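PDB 1WD7: uroporphyrinogen III synthase from Thermus thermophilus, which probably catalyses the ring closure of linear hydroxymethylbilane to uroporphyrinogen III, with inversion of the D ring, in tetrapyrrole biosynthesis. Local coordinates for residues 27-32 against 251-256; 58-63 against 90-95; 139-144 against 191-196. All coordinates share one frame; numbering follows the deposited sequence.

Contact 1: 27-32 against 251-256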
# COMPACT_ATOMS: atom_id res chain seq x y z
N GLU A 27 -4.83 -24.99 5.25
CA GLU A 27 -5.12 -26.36 5.73
C GLU A 27 -4.23 -27.41 5.06
O GLU A 27 -3.66 -28.28 5.72
CB GLU A 27 -6.60 -26.68 5.49
CG GLU A 27 -7.53 -25.73 6.20
CD GLU A 27 -8.99 -26.06 5.97
OE1 GLU A 27 -9.36 -26.29 4.81
OE2 GLU A 27 -9.75 -26.07 6.97
N LYS A 28 -4.13 -27.31 3.74
CA LYS A 28 -3.31 -28.23 2.95
C LYS A 28 -1.89 -28.28 3.52
O LYS A 28 -1.21 -29.32 3.44
CB LYS A 28 -3.30 -27.75 1.48
CG LYS A 28 -2.37 -28.49 0.53
CD LYS A 28 -0.90 -28.21 0.86
CE LYS A 28 0.05 -28.91 -0.12
NZ LYS A 28 1.46 -29.03 0.46
N LEU A 29 -1.45 -27.17 4.12
CA LEU A 29 -0.11 -27.08 4.68
C LEU A 29 -0.07 -27.46 6.15
O LEU A 29 0.98 -27.44 6.78
CB LEU A 29 0.42 -25.65 4.50
CG LEU A 29 0.60 -25.19 3.04
CD1 LEU A 29 0.92 -23.71 2.99
CD2 LEU A 29 1.73 -26.00 2.39
N GLY A 30 -1.22 -27.78 6.72
CA GLY A 30 -1.27 -28.15 8.12
C GLY A 30 -1.38 -26.95 9.05
O GLY A 30 -1.18 -27.08 10.25
N PHE A 31 -1.68 -25.78 8.48
CA PHE A 31 -1.83 -24.58 9.29
C PHE A 31 -3.28 -24.48 9.75
O PHE A 31 -4.18 -25.04 9.14
CB PHE A 31 -1.48 -23.33 8.47
CG PHE A 31 -0.01 -23.21 8.15
CD1 PHE A 31 0.39 -22.65 6.94
CD2 PHE A 31 0.95 -23.62 9.06
CE1 PHE A 31 1.76 -22.50 6.64
CE2 PHE A 31 2.33 -23.48 8.79
CZ PHE A 31 2.72 -22.93 7.58
N THR A 32 -3.49 -23.73 10.81
CA THR A 32 -4.80 -23.53 11.40
C THR A 32 -5.16 -22.06 11.00
O THR A 32 -4.72 -21.08 11.60
CB THR A 32 -4.64 -23.92 12.94
OG1 THR A 32 -4.82 -25.33 13.08
CG2 THR A 32 -5.56 -23.17 13.83
N GLY A 251 6.18 -20.87 0.82
CA GLY A 251 7.52 -20.39 1.19
C GLY A 251 7.64 -20.19 2.69
O GLY A 251 8.70 -20.40 3.27
N PHE A 252 6.55 -19.78 3.30
CA PHE A 252 6.54 -19.60 4.74
C PHE A 252 6.73 -20.96 5.41
O PHE A 252 7.54 -21.08 6.33
CB PHE A 252 5.23 -18.95 5.20
CG PHE A 252 5.04 -18.94 6.69
CD1 PHE A 252 5.96 -18.29 7.52
CD2 PHE A 252 3.95 -19.56 7.26
CE1 PHE A 252 5.78 -18.28 8.90
CE2 PHE A 252 3.74 -19.55 8.66
CZ PHE A 252 4.68 -18.90 9.48
N LYS A 253 6.02 -21.98 4.97
CA LYS A 253 6.18 -23.28 5.60
C LYS A 253 7.62 -23.79 5.44
O LYS A 253 8.14 -24.48 6.31
CB LYS A 253 5.22 -24.31 5.03
CG LYS A 253 5.06 -25.54 5.93
CD LYS A 253 4.17 -26.59 5.33
CE LYS A 253 4.07 -27.80 6.27
NZ LYS A 253 3.28 -28.91 5.66
N ARG A 254 8.25 -23.42 4.33
CA ARG A 254 9.66 -23.84 4.14
C ARG A 254 10.58 -23.08 5.09
O ARG A 254 11.51 -23.63 5.66
CB ARG A 254 10.08 -23.57 2.70
CG ARG A 254 9.83 -24.74 1.76
CD ARG A 254 10.62 -25.97 2.20
NE ARG A 254 11.39 -26.54 1.09
CZ ARG A 254 12.38 -25.91 0.45
NH1 ARG A 254 13.04 -26.50 -0.54
NH2 ARG A 254 12.74 -24.69 0.82
N ALA A 255 10.31 -21.80 5.27
CA ALA A 255 11.10 -20.98 6.17
C ALA A 255 11.01 -21.46 7.62
O ALA A 255 12.01 -21.45 8.39
CB ALA A 255 10.67 -19.51 6.08
N LEU A 256 9.82 -21.87 8.01
CA LEU A 256 9.62 -22.36 9.38
C LEU A 256 10.52 -23.57 9.64
O LEU A 256 11.23 -23.63 10.68
CB LEU A 256 8.15 -22.75 9.60
CG LEU A 256 7.28 -21.66 10.18
CD1 LEU A 256 5.84 -22.17 10.32
CD2 LEU A 256 7.83 -21.23 11.55
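L29 and K253 mark where the two backbones come closest, their CA atoms 7.4 Å apart, as the turn that follows helix 19-28 meets the flank of helix 245-260. The first helix closes in a Schellman motif: G30 takes a positive phi, and its N binds back to E27 O at 2.7 Å. The chain then turns into strand 32-35, an outermost strand in the parallel sheet of an α/β domain.

F31 carries the apolar half of the contact. Its CZ rests 3.6 Å from F252 CD2, and the two rings meet obliquely, their planes 42° apart. F31 CE2 reaches L256 CD1 from the opposite direction at 4.0 Å, while CZ also touches CB of K253. F252 and F31 both lean on V11 of strand 10-13, which ties this cluster to the sheet.

K253 completes the join as a straight rod. With CG anti to the backbone N (chi1 -163°) and every later torsion extended, its methylenes run past F31 and then L29, with CD 3.9 Å from L29 CD2. At its tip, NZ donates to L29 O at 3.0 Å, approaching from above the carbonyl plane, 45° out of it.

Contact 2: 58-63 against 90-95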
# COMPACT_ATOMS: atom_id res chain seq x y z
N GLN A 58 -5.41 19.53 -17.57
CA GLN A 58 -5.35 21.00 -17.69
C GLN A 58 -3.96 21.55 -17.40
O GLN A 58 -3.65 22.69 -17.75
CB GLN A 58 -6.35 21.65 -16.74
CG GLN A 58 -7.77 21.58 -17.22
CD GLN A 58 -7.97 22.30 -18.55
OE1 GLN A 58 -7.63 23.49 -18.67
NE2 GLN A 58 -8.52 21.61 -19.52
N GLY A 59 -3.10 20.72 -16.79
CA GLY A 59 -1.74 21.15 -16.51
C GLY A 59 -1.42 21.22 -15.03
O GLY A 59 -2.17 21.82 -14.25
N VAL A 60 -0.31 20.61 -14.63
CA VAL A 60 0.10 20.65 -13.24
C VAL A 60 1.59 21.01 -13.13
O VAL A 60 2.36 20.84 -14.07
CB VAL A 60 -0.25 19.31 -12.50
CG1 VAL A 60 -1.78 19.09 -12.56
CG2 VAL A 60 0.54 18.16 -13.07
N ASP A 61 1.97 21.57 -11.99
CA ASP A 61 3.38 21.95 -11.80
C ASP A 61 4.15 20.80 -11.18
O ASP A 61 5.35 20.68 -11.40
CB ASP A 61 3.45 23.18 -10.90
CG ASP A 61 2.83 24.41 -11.57
OD1 ASP A 61 3.46 24.94 -12.49
OD2 ASP A 61 1.71 24.77 -11.20
N LEU A 62 3.45 19.96 -10.41
CA LEU A 62 4.11 18.84 -9.74
C LEU A 62 3.24 17.59 -9.80
O LEU A 62 2.01 17.67 -9.62
CB LEU A 62 4.36 19.22 -8.28
CG LEU A 62 4.92 18.19 -7.31
CD1 LEU A 62 6.33 17.74 -7.73
CD2 LEU A 62 4.97 18.82 -5.92
N PHE A 63 3.87 16.46 -10.10
CA PHE A 63 3.15 15.19 -10.13
C PHE A 63 3.89 14.19 -9.22
O PHE A 63 5.09 13.93 -9.41
CB PHE A 63 3.14 14.61 -11.56
CG PHE A 63 2.51 13.22 -11.64
CD1 PHE A 63 1.14 13.06 -11.51
CD2 PHE A 63 3.31 12.09 -11.77
CE1 PHE A 63 0.56 11.80 -11.49
CE2 PHE A 63 2.74 10.81 -11.76
CZ PHE A 63 1.36 10.67 -11.62
N ALA A 90 5.08 16.22 -18.84
CA ALA A 90 6.39 16.49 -19.43
C ALA A 90 6.98 17.80 -18.92
O ALA A 90 8.21 17.94 -18.87
CB ALA A 90 6.28 16.50 -20.94
N LYS A 91 6.14 18.74 -18.55
CA LYS A 91 6.64 20.02 -18.07
C LYS A 91 6.48 20.21 -16.59
O LYS A 91 6.69 21.32 -16.05
CB LYS A 91 5.97 21.19 -18.84
CG LYS A 91 4.49 21.35 -18.55
CD LYS A 91 3.90 22.44 -19.46
CE LYS A 91 2.39 22.54 -19.28
NZ LYS A 91 1.79 23.46 -20.28
N ALA A 92 6.10 19.14 -15.89
CA ALA A 92 5.93 19.21 -14.43
C ALA A 92 7.10 18.53 -13.73
O ALA A 92 7.83 17.74 -14.34
CB ALA A 92 4.63 18.50 -14.04
N PHE A 93 7.28 18.87 -12.46
CA PHE A 93 8.32 18.24 -11.64
C PHE A 93 7.68 16.92 -11.22
O PHE A 93 6.63 16.93 -10.59
CB PHE A 93 8.62 19.10 -10.43
CG PHE A 93 9.77 18.61 -9.59
CD1 PHE A 93 11.07 18.62 -10.09
CD2 PHE A 93 9.56 18.12 -8.31
CE1 PHE A 93 12.13 18.17 -9.32
CE2 PHE A 93 10.62 17.66 -7.53
CZ PHE A 93 11.91 17.69 -8.03
N ARG A 94 8.35 15.81 -11.53
CA ARG A 94 7.84 14.47 -11.24
C ARG A 94 8.59 13.78 -10.11
O ARG A 94 9.80 13.60 -10.17
CB ARG A 94 7.90 13.62 -12.51
CG ARG A 94 7.13 14.23 -13.67
CD ARG A 94 7.17 13.32 -14.92
NE ARG A 94 8.51 13.19 -15.48
CZ ARG A 94 9.17 14.14 -16.12
NH1 ARG A 94 10.40 13.91 -16.59
NH2 ARG A 94 8.60 15.34 -16.32
N LEU A 95 7.84 13.38 -9.09
CA LEU A 95 8.44 12.69 -7.94
C LEU A 95 7.79 11.32 -7.81
O LEU A 95 6.59 11.17 -7.96
CB LEU A 95 8.20 13.50 -6.68
CG LEU A 95 9.41 14.20 -6.07
CD1 LEU A 95 9.08 15.64 -5.88
CD2 LEU A 95 9.73 13.56 -4.72
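The F93 ring receives L62 at its edge: L62 CD1 lies in the ring plane, a close 3.3 Å from F93 CD2. Beyond the two segments the same ring meets that of H113, the two planes inclined by only about 15°. L62 and F93 point the same way because they are paired neighbours on one side of a parallel sheet, and L95 joins them there, its CD1 3.9 Å from L62 CD1. R94 and F63 leave from the other side of the sheet, the R94 chain then leading its guanidinium away from segment 58-63.

Beneath these groups runs a classic β-α-β connection. Strands 62-65 and 93-96 lie side by side and parallel, with helices 68-80 and 86-90 in the chain between them. Their backbones bond in the alternating parallel pattern. F93 bonds to D61 and F63, the residues either side of L62. Its N donates to D61 O at 2.9 Å. Its O accepts from F63 N at 2.8 Å. F63 O then takes L95 N at 2.8 Å. CA of R94, 3.3 Å from F63 O, adds a CA-H...O contact.

At the entrance to the pair, A92 CB sits 3.3 Å from V60 O and also touches the V60 side chain. The side chain of D61 leaves its backbone away from segment 90-95, and OD2 bonds to V133 N on the next strand.

R94 shows how backbone carbonyls can receive a buried guanidinium. Its chain bends at chi3 (-66°), NH2 bonds to L89 O, NH1 to P111 O, and NE more weakly to L110 O. These carbonyl dipoles would be expected to stabilise the positive charge while linking helix 86-90, before the strand, and residues 110-111, after it, through one side chain.

Contact 3: 139-144 against 191-196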
# COMPACT_ATOMS: atom_id res chain seq x y z
N TYR A 139 -3.48 5.31 -3.80
CA TYR A 139 -3.76 3.87 -3.93
C TYR A 139 -4.90 3.35 -3.06
O TYR A 139 -4.95 2.17 -2.71
CB TYR A 139 -2.48 3.09 -3.65
CG TYR A 139 -1.85 3.38 -2.31
CD1 TYR A 139 -2.24 2.71 -1.16
CD2 TYR A 139 -0.86 4.36 -2.20
CE1 TYR A 139 -1.67 2.99 0.07
CE2 TYR A 139 -0.28 4.66 -0.98
CZ TYR A 139 -0.69 3.97 0.15
OH TYR A 139 -0.11 4.28 1.39
N GLY A 140 -5.82 4.23 -2.69
CA GLY A 140 -6.95 3.77 -1.92
C GLY A 140 -7.26 4.58 -0.67
O GLY A 140 -8.37 4.52 -0.17
N LYS A 141 -6.29 5.33 -0.17
CA LYS A 141 -6.50 6.11 1.02
C LYS A 141 -5.81 7.48 0.97
O LYS A 141 -4.81 7.67 0.32
CB LYS A 141 -5.98 5.34 2.25
CG LYS A 141 -4.48 5.11 2.25
CD LYS A 141 -4.01 4.39 3.51
CE LYS A 141 -4.37 5.15 4.75
NZ LYS A 141 -3.74 6.49 4.81
N PRO A 142 -6.38 8.47 1.68
CA PRO A 142 -5.81 9.80 1.72
C PRO A 142 -4.48 9.74 2.46
O PRO A 142 -4.26 8.88 3.29
CB PRO A 142 -6.86 10.60 2.49
CG PRO A 142 -8.15 9.89 2.12
CD PRO A 142 -7.75 8.45 2.26
N LEU A 143 -3.58 10.67 2.16
CA LEU A 143 -2.30 10.75 2.85
C LEU A 143 -2.18 12.16 3.39
O LEU A 143 -1.42 12.98 2.87
CB LEU A 143 -1.15 10.46 1.88
CG LEU A 143 -1.18 9.04 1.27
CD1 LEU A 143 -0.02 8.88 0.28
CD2 LEU A 143 -1.03 7.99 2.40
N PRO A 144 -2.92 12.46 4.47
CA PRO A 144 -2.92 13.79 5.10
C PRO A 144 -1.56 14.44 5.29
O PRO A 144 -1.39 15.62 5.02
CB PRO A 144 -3.67 13.56 6.43
CG PRO A 144 -3.45 12.10 6.70
CD PRO A 144 -3.64 11.49 5.32
N ALA A 191 -1.65 -6.75 1.00
CA ALA A 191 -1.43 -5.40 0.47
C ALA A 191 -0.97 -4.39 1.55
O ALA A 191 -1.35 -4.51 2.74
CB ALA A 191 -2.72 -4.90 -0.19
N ALA A 192 -0.19 -3.38 1.11
CA ALA A 192 0.33 -2.41 2.06
C ALA A 192 -0.81 -1.65 2.77
O ALA A 192 -0.70 -1.31 3.96
CB ALA A 192 1.24 -1.45 1.33
N ILE A 193 -1.90 -1.40 2.05
CA ILE A 193 -3.01 -0.67 2.69
C ILE A 193 -3.56 -1.43 3.91
O ILE A 193 -4.07 -0.83 4.88
CB ILE A 193 -4.13 -0.36 1.68
CG1 ILE A 193 -5.06 0.73 2.30
CG2 ILE A 193 -4.89 -1.63 1.30
CD1 ILE A 193 -5.86 1.49 1.27
N GLN A 194 -3.46 -2.75 3.89
CA GLN A 194 -3.93 -3.54 5.04
C GLN A 194 -3.03 -3.32 6.27
O GLN A 194 -3.49 -3.26 7.42
CB GLN A 194 -3.96 -5.04 4.67
CG GLN A 194 -5.04 -5.31 3.62
CD GLN A 194 -4.85 -6.64 2.93
OE1 GLN A 194 -3.88 -7.34 3.18
NE2 GLN A 194 -5.78 -6.97 2.03
N VAL A 195 -1.73 -3.20 6.01
CA VAL A 195 -0.77 -2.96 7.11
C VAL A 195 -1.07 -1.56 7.67
O VAL A 195 -1.10 -1.34 8.90
CB VAL A 195 0.69 -2.96 6.57
CG1 VAL A 195 1.67 -2.60 7.71
CG2 VAL A 195 1.06 -4.34 6.03
N GLU A 196 -1.32 -0.63 6.77
CA GLU A 196 -1.58 0.77 7.16
C GLU A 196 -2.89 0.93 7.89
O GLU A 196 -2.98 1.67 8.87
CB GLU A 196 -1.50 1.65 5.92
CG GLU A 196 -0.09 1.60 5.31
CD GLU A 196 0.03 2.27 3.95
OE1 GLU A 196 1.15 2.17 3.36
OE2 GLU A 196 -0.93 2.90 3.47
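Y139 brings the rim of its ring up to the E196 carboxylate, and the bond between them spans the cleft that separates the two α/β domains of this fold, each built on its own parallel sheet. The tyrosine belongs to the loop after strand 132-137, the glutamate to helix 192-201 of the other domain. Y139 OH donates to E196 OE2 at 2.6 Å, a short bond that uses the syn lone pair of that oxygen. OE2 lies in the plane of the ring at its edge, whereas the carboxylate as a whole is turned 65° from the ring. The two side chains come from opposite directions: Y139 has CG lodged between the backbone N and the carbonyl carbon (chi1 56°), and E196 is extended beyond CG.

Beside this polar bridge lies an apolar one. I193 CD1 fits against the backbone of G140, 3.9 Å from its C atom, at the point where the CA atoms of the two residues are 7.5 Å apart. G140, with no side chain and a positive phi, lets CD1 lie directly against the backbone. I193 CD1 also touches K141 CB at 4.0 Å as the two side chains slide past each other in opposite senses. G140 and H165 share a backbone bond, and I193 packs on H165 as well, so both segments meet that same residue.

K141 passes obliquely beside the glutamate, its CD 3.4 Å from E196 OE2, but its amino group does not stop there. The chain folds back at chi3 and chi4; besides a long, weak ion pair with E200, NZ donates to P142 O at 2.9 Å, nearly along the C=O axis.

The three contacts sample both domains of the molecule and the gap between them. Contact 1 and contact 2 each lie within one domain, on opposite sides of the chain's centre, with centres 47 Å apart and nearest atoms about 33 Å apart. The centre of contact 3 lies about 5 Å from that of the chain, and this contact joins the domains across the cleft, which in this family is where the substrate is thought to bind. Its nearest atoms are about 15 Å from contact 1 and about 11 Å from contact 2, so none of the three touch. Along the chain, contact 1 encloses the other two, which follow in series; it brings the C-terminal helix back to the domain in which the chain began.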